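Local coordinates for DUF1818 domain-containing protein (Prochlorococcus marinus, PDB 2IT9) that is of unknown function but may bind DNA, and packs two small antiparallel sheets with helices in a two-chain assembly, at residues R73-I78 against L88-S93; T23-E28 against V104-H109. All coordinates share one frame; numbering follows the deposited sequence.

In the fold
Two four-stranded antiparallel sheets make up the beta part of this small protein; one contact lies within the second sheet, the other joins the two. Interaction 1 is the strand pairing of the hairpin 75-82/85-92, in the middle of the second sheet; interaction 2 joins strand 23-26 of the first sheet to strand 102-106, the last strand of the second sheet within this chain. Their centres lie about 12 Å apart, and strands 85-92 and 102-106 are neighbours, with L90 packing on W106. Along the chain, both segments of interaction 1 fall between those of interaction 2. One contact thus pairs the two central strands of a sheet, while the other ties the N-terminal sheet to it.

Interaction 1 (R73-I78 against L88-S93); sequences RPWLAI and LRLILS
L92 lies against the indole of W75, its CD1 methyl standing over the centre of the six-membered ring. That CH-pi contact measures 3.7 Å from CD1 to the ring centroid and is only 11° off the ring normal. W75 carries CG beside its backbone N and anti to its carbonyl carbon (chi1 -66°), and the ring leans across to the opposite strand, where CZ3 also meets L90 CB at 3.9 Å. Both leucines cross the indole obliquely. P74, which follows a cis peptide bond, lies alongside L92 and points the same way, so the one CD1 methyl touches the proline ring at CG as well as the indole. Further along the same face the fit tightens: A77 CB and L90 CD2 are 3.4 Å apart, closer than usual for two carbons. These residues sit on the two strands of an antiparallel beta hairpin, 75-82 and 85-92, and the face bearing W75 and A77 is covered by helix 36-56, whose E38 O accepts the indole N-H. An alanine in place of W75 would probably leave the L92 methyl without its aromatic surface and the E38 carbonyl without that donor. On the other face, L76 and I91 form a hydrogen-bonded pair, joined by L76 N to I91 O at 2.9 Å and I91 N to L76 O at 2.8 Å. I78 and R89 repeat this double link, and S93 N to P74 O, 2.9 Å and nearly straight at 170°, adds a bond just outside the paired strands, between the residue before one and the residue after the other. The R89 chain runs extended from CG to NE, and its guanidinium forms a salt bridge with E103 on the next strand, 102-106.

Interaction 2 (T23-E28 against V104-H109); sequences TLIGGE and VYWPRH
The indole of W106 presents its N-H edge to G26 O, which lies close to the ring plane. I25 and G27 approach the ring obliquely, and the ring of W30, from strand 30-34, meets it with the planes at about 55°. The bond from W106 NE1 to G26 O is 3.0 Å long, with an angle of 158° at the hydrogen. Seen from the acceptor the approach is less regular, because the donor stands well above the carbonyl plane. The I25 side chain crosses the indole at about a right angle, and its CD1 touches W106 CH2 at 4.0 Å. V104 adds a looser contact, CG2 to I25 CD1 at 4.5 Å. G27 CA comes within 3.8 Å of W106 NE1, and a CB on G27 would point toward the other strand, close to Y105 O and W106 CD1. The two strands run at 60° to each other in different sheets, and V104 also belongs to a strand that pairs with the second subunit, carrying the sheet across the interface. W30 NE1 bonds Y105 O nearby. In this buried, mostly apolar junction, the one hydrogen bond between segments 23-28 and 104-109 gives the indole nitrogen a partner and probably helps to set which edge of the ring meets strand 23-26.

Interaction 1 (R73-I78 against L88-S93)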
loop_
_atom_site.group_PDB
_atom_site.type_symbol
_atom_site.label_atom_id
_atom_site.label_comp_id
_atom_site.label_asym_id
_atom_site.label_seq_id
_atom_site.Cartn_x
_atom_site.Cartn_y
_atom_site.Cartn_z
ATOM N N ARG A 73 19.711 -0.146 0.365
ATOM C CA ARG A 73 19.037 -0.148 -0.926
ATOM C C ARG A 73 18.581 -1.531 -1.312
ATOM O O ARG A 73 19.363 -2.459 -1.232
ATOM C CB ARG A 73 19.935 0.449 -2.002
ATOM C CG ARG A 73 20.278 1.907 -1.742
ATOM N N PRO A 74 17.333 -1.662 -1.821
ATOM C CA PRO A 74 16.335 -0.622 -2.166
ATOM C C PRO A 74 15.406 -0.169 -1.063
ATOM O O PRO A 74 14.409 0.460 -1.358
ATOM C CB PRO A 74 15.502 -1.340 -3.240
ATOM C CG PRO A 74 15.415 -2.720 -2.704
ATOM C CD PRO A 74 16.812 -3.007 -2.126
ATOM N N TRP A 75 15.675 -0.515 0.199
ATOM C CA TRP A 75 14.797 -0.167 1.272
ATOM C C TRP A 75 15.294 0.919 2.229
ATOM O O TRP A 75 16.449 0.943 2.580
ATOM C CB TRP A 75 14.590 -1.383 2.198
ATOM C CG TRP A 75 13.879 -2.494 1.576
ATOM C CD1 TRP A 75 14.418 -3.605 1.046
ATOM C CD2 TRP A 75 12.452 -2.604 1.413
ATOM N NE1 TRP A 75 13.420 -4.432 0.580
ATOM C CE2 TRP A 75 12.205 -3.832 0.765
ATOM C CE3 TRP A 75 11.361 -1.774 1.732
ATOM C CZ2 TRP A 75 10.906 -4.288 0.469
ATOM C CZ3 TRP A 75 10.074 -2.221 1.434
ATOM C CH2 TRP A 75 9.857 -3.469 0.792
ATOM N N LEU A 76 14.377 1.763 2.643
ATOM C CA LEU A 76 14.617 2.723 3.707
ATOM C C LEU A 76 13.500 2.475 4.716
ATOM O O LEU A 76 12.287 2.559 4.419
ATOM C CB LEU A 76 14.704 4.166 3.193
ATOM C CG LEU A 76 15.249 5.127 4.246
ATOM C CD1 LEU A 76 15.872 6.393 3.607
ATOM C CD2 LEU A 76 14.205 5.472 5.278
ATOM N N ALA A 77 13.890 2.081 5.920
ATOM C CA ALA A 77 12.909 1.765 6.920
ATOM C C ALA A 77 13.014 2.666 8.118
ATOM O O ALA A 77 14.105 2.931 8.556
ATOM C CB ALA A 77 13.107 0.315 7.355
ATOM N N ILE A 78 11.870 3.087 8.648
ATOM C CA ILE A 78 11.823 3.998 9.792
ATOM C C ILE A 78 10.965 3.398 10.870
ATOM O O ILE A 78 9.747 3.173 10.677
ATOM C CB ILE A 78 11.296 5.378 9.369
ATOM C CG1 ILE A 78 12.152 5.960 8.208
ATOM C CG2 ILE A 78 11.286 6.347 10.553
ATOM C CD1 ILE A 78 11.417 6.945 7.406
ATOM N N LEU A 88 6.219 0.977 11.862
ATOM C CA LEU A 88 7.234 0.844 10.838
ATOM C C LEU A 88 6.774 1.391 9.505
ATOM O O LEU A 88 5.721 0.977 8.990
ATOM C CB LEU A 88 7.619 -0.633 10.656
ATOM C CG LEU A 88 8.758 -0.928 9.649
ATOM C CD1 LEU A 88 10.058 -0.415 10.177
ATOM C CD2 LEU A 88 8.824 -2.404 9.402
ATOM N N ARG A 89 7.561 2.332 8.979
ATOM C CA ARG A 89 7.333 2.925 7.669
ATOM C C ARG A 89 8.436 2.410 6.759
ATOM O O ARG A 89 9.604 2.423 7.139
ATOM C CB ARG A 89 7.371 4.434 7.746
ATOM C CG ARG A 89 7.045 5.075 6.432
ATOM C CD ARG A 89 7.058 6.585 6.518
ATOM N NE ARG A 89 6.809 7.169 5.198
ATOM C CZ ARG A 89 7.253 8.363 4.817
ATOM N NH1 ARG A 89 7.998 9.111 5.627
ATOM N NH2 ARG A 89 6.977 8.807 3.598
ATOM N N LEU A 90 8.051 1.912 5.588
ATOM C CA LEU A 90 8.991 1.355 4.631
ATOM C C LEU A 90 8.888 2.127 3.305
ATOM O O LEU A 90 7.781 2.367 2.816
ATOM C CB LEU A 90 8.699 -0.085 4.335
ATOM C CG LEU A 90 8.905 -1.019 5.526
ATOM C CD1 LEU A 90 8.389 -2.369 5.129
ATOM C CD2 LEU A 90 10.377 -1.104 5.875
ATOM N N ILE A 91 10.033 2.519 2.784
ATOM C CA ILE A 91 10.124 3.159 1.473
ATOM C C ILE A 91 10.957 2.265 0.571
ATOM O O ILE A 91 12.163 2.059 0.827
ATOM C CB ILE A 91 10.778 4.535 1.560
ATOM C CG1 ILE A 91 10.183 5.365 2.697
ATOM C CG2 ILE A 91 10.752 5.247 0.201
ATOM C CD1 ILE A 91 8.775 5.607 2.608
ATOM N N LEU A 92 10.329 1.810 -0.511
ATOM C CA LEU A 92 10.954 0.940 -1.488
ATOM C C LEU A 92 11.268 1.749 -2.731
ATOM O O LEU A 92 10.372 2.249 -3.409
ATOM C CB LEU A 92 9.991 -0.193 -1.812
ATOM C CG LEU A 92 10.508 -1.235 -2.798
ATOM C CD1 LEU A 92 11.843 -1.859 -2.355
ATOM C CD2 LEU A 92 9.437 -2.301 -2.980
ATOM N N SER A 93 12.540 1.868 -3.069
ATOM C CA SER A 93 12.897 2.733 -4.177
ATOM C C SER A 93 12.778 2.041 -5.476
ATOM O O SER A 93 12.840 0.813 -5.571
ATOM C CB SER A 93 14.281 3.313 -4.001
ATOM O OG SER A 93 14.196 4.293 -3.003
#

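Interaction 2 (T23-E28 against V104-H109)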
loop_
_atom_site.group_PDB
_atom_site.type_symbol
_atom_site.label_atom_id
_atom_site.label_comp_id
_atom_site.label_asym_id
_atom_site.label_seq_id
_atom_site.Cartn_x
_atom_site.Cartn_y
_atom_site.Cartn_z
ATOM N N THR A 23 6.643 -12.805 -3.740
ATOM C CA THR A 23 6.176 -12.488 -2.359
ATOM C C THR A 23 5.227 -11.313 -2.326
ATOM O O THR A 23 5.353 -10.386 -3.127
ATOM C CB THR A 23 7.386 -12.205 -1.428
ATOM O OG1 THR A 23 8.175 -13.385 -1.342
ATOM C CG2 THR A 23 6.968 -11.813 -0.040
ATOM N N LEU A 24 4.220 -11.395 -1.473
ATOM C CA LEU A 24 3.354 -10.257 -1.236
ATOM C C LEU A 24 3.422 -9.907 0.244
ATOM O O LEU A 24 3.379 -10.779 1.091
ATOM C CB LEU A 24 1.941 -10.580 -1.678
ATOM C CG LEU A 24 0.834 -9.601 -1.273
ATOM C CD1 LEU A 24 -0.315 -9.704 -2.239
ATOM C CD2 LEU A 24 0.352 -9.778 0.163
ATOM N N ILE A 25 3.507 -8.618 0.542
ATOM C CA ILE A 25 3.353 -8.130 1.910
ATOM C C ILE A 25 2.135 -7.227 1.923
ATOM O O ILE A 25 1.855 -6.505 0.929
ATOM C CB ILE A 25 4.611 -7.429 2.470
ATOM C CG1 ILE A 25 5.043 -6.271 1.583
ATOM C CG2 ILE A 25 5.747 -8.434 2.646
ATOM C CD1 ILE A 25 6.037 -5.289 2.219
ATOM N N GLY A 26 1.365 -7.314 3.002
ATOM C CA GLY A 26 0.166 -6.527 3.154
ATOM C C GLY A 26 -0.111 -5.910 4.514
ATOM O O GLY A 26 0.240 -6.490 5.521
ATOM N N GLY A 27 -0.717 -4.710 4.498
ATOM C CA GLY A 27 -1.248 -4.021 5.661
ATOM C C GLY A 27 -2.780 -4.039 5.580
ATOM O O GLY A 27 -3.379 -4.792 4.803
ATOM N N GLU A 28 -3.455 -3.220 6.367
ATOM C CA GLU A 28 -4.917 -3.236 6.324
ATOM C C GLU A 28 -5.471 -2.735 4.985
ATOM O O GLU A 28 -6.441 -3.286 4.463
ATOM C CB GLU A 28 -5.490 -2.347 7.408
ATOM C CG GLU A 28 -6.985 -2.515 7.566
ATOM C CD GLU A 28 -7.568 -1.660 8.648
ATOM O OE1 GLU A 28 -6.995 -0.590 8.941
ATOM O OE2 GLU A 28 -8.635 -2.051 9.180
ATOM N N VAL A 104 4.953 1.930 2.332
ATOM C CA VAL A 104 3.942 1.225 3.083
ATOM C C VAL A 104 4.202 1.387 4.576
ATOM O O VAL A 104 5.308 1.803 4.987
ATOM C CB VAL A 104 3.849 -0.254 2.676
ATOM C CG1 VAL A 104 3.517 -0.398 1.186
ATOM C CG2 VAL A 104 5.141 -0.992 2.975
ATOM N N TYR A 105 3.215 0.980 5.372
ATOM C CA TYR A 105 3.272 1.223 6.834
ATOM C C TYR A 105 2.492 0.198 7.630
ATOM O O TYR A 105 1.376 -0.199 7.223
ATOM C CB TYR A 105 2.748 2.617 7.111
ATOM C CG TYR A 105 2.474 2.959 8.559
ATOM C CD1 TYR A 105 3.473 3.545 9.346
ATOM C CD2 TYR A 105 1.228 2.751 9.118
ATOM C CE1 TYR A 105 3.219 3.919 10.678
ATOM C CE2 TYR A 105 0.966 3.117 10.457
ATOM C CZ TYR A 105 1.981 3.690 11.214
ATOM O OH TYR A 105 1.760 4.063 12.533
ATOM N N TRP A 106 3.095 -0.272 8.734
ATOM C CA TRP A 106 2.415 -1.132 9.715
ATOM C C TRP A 106 2.418 -0.402 11.055
ATOM O O TRP A 106 3.450 0.175 11.443
ATOM C CB TRP A 106 3.083 -2.486 9.925
ATOM C CG TRP A 106 2.886 -3.477 8.810
ATOM C CD1 TRP A 106 1.705 -4.043 8.435
ATOM C CD2 TRP A 106 3.906 -4.095 8.011
ATOM N NE1 TRP A 106 1.921 -4.964 7.433
ATOM C CE2 TRP A 106 3.261 -4.999 7.135
ATOM C CE3 TRP A 106 5.296 -3.961 7.939
ATOM C CZ2 TRP A 106 3.968 -5.773 6.208
ATOM C CZ3 TRP A 106 5.998 -4.716 7.017
ATOM C CH2 TRP A 106 5.350 -5.623 6.179
ATOM N N PRO A 107 1.276 -0.393 11.750
ATOM C CA PRO A 107 1.182 0.303 13.018
ATOM C C PRO A 107 1.701 -0.549 14.190
ATOM O O PRO A 107 2.045 -1.740 14.016
ATOM C CB PRO A 107 -0.314 0.564 13.136
ATOM C CG PRO A 107 -0.912 -0.665 12.538
ATOM C CD PRO A 107 -0.020 -0.974 11.364
ATOM N N ARG A 108 1.688 0.057 15.374
ATOM C CA ARG A 108 2.075 -0.651 16.613
ATOM C C ARG A 108 1.339 -1.933 16.796
ATOM O O ARG A 108 0.165 -2.050 16.419
ATOM C CB ARG A 108 1.793 0.228 17.812
ATOM C CG ARG A 108 2.670 1.498 17.745
ATOM C CD ARG A 108 2.143 2.558 18.678
ATOM N NE ARG A 108 2.364 2.134 20.025
ATOM C CZ ARG A 108 3.347 2.559 20.802
ATOM N NH1 ARG A 108 4.208 3.499 20.403
ATOM N NH2 ARG A 108 3.421 2.062 22.017
ATOM N N HIS A 109 2.018 -2.910 17.391
ATOM C CA HIS A 109 1.433 -4.201 17.784
ATOM C C HIS A 109 1.335 -5.141 16.581
ATOM O O HIS A 109 1.740 -6.314 16.652
ATOM C CB HIS A 109 0.102 -4.069 18.566
ATOM C CG HIS A 109 0.172 -3.074 19.682
ATOM N ND1 HIS A 109 1.057 -3.196 20.731
ATOM C CD2 HIS A 109 -0.496 -1.911 19.886
ATOM C CE1 HIS A 109 0.961 -2.133 21.513
ATOM N NE2 HIS A 109 0.009 -1.348 21.036
#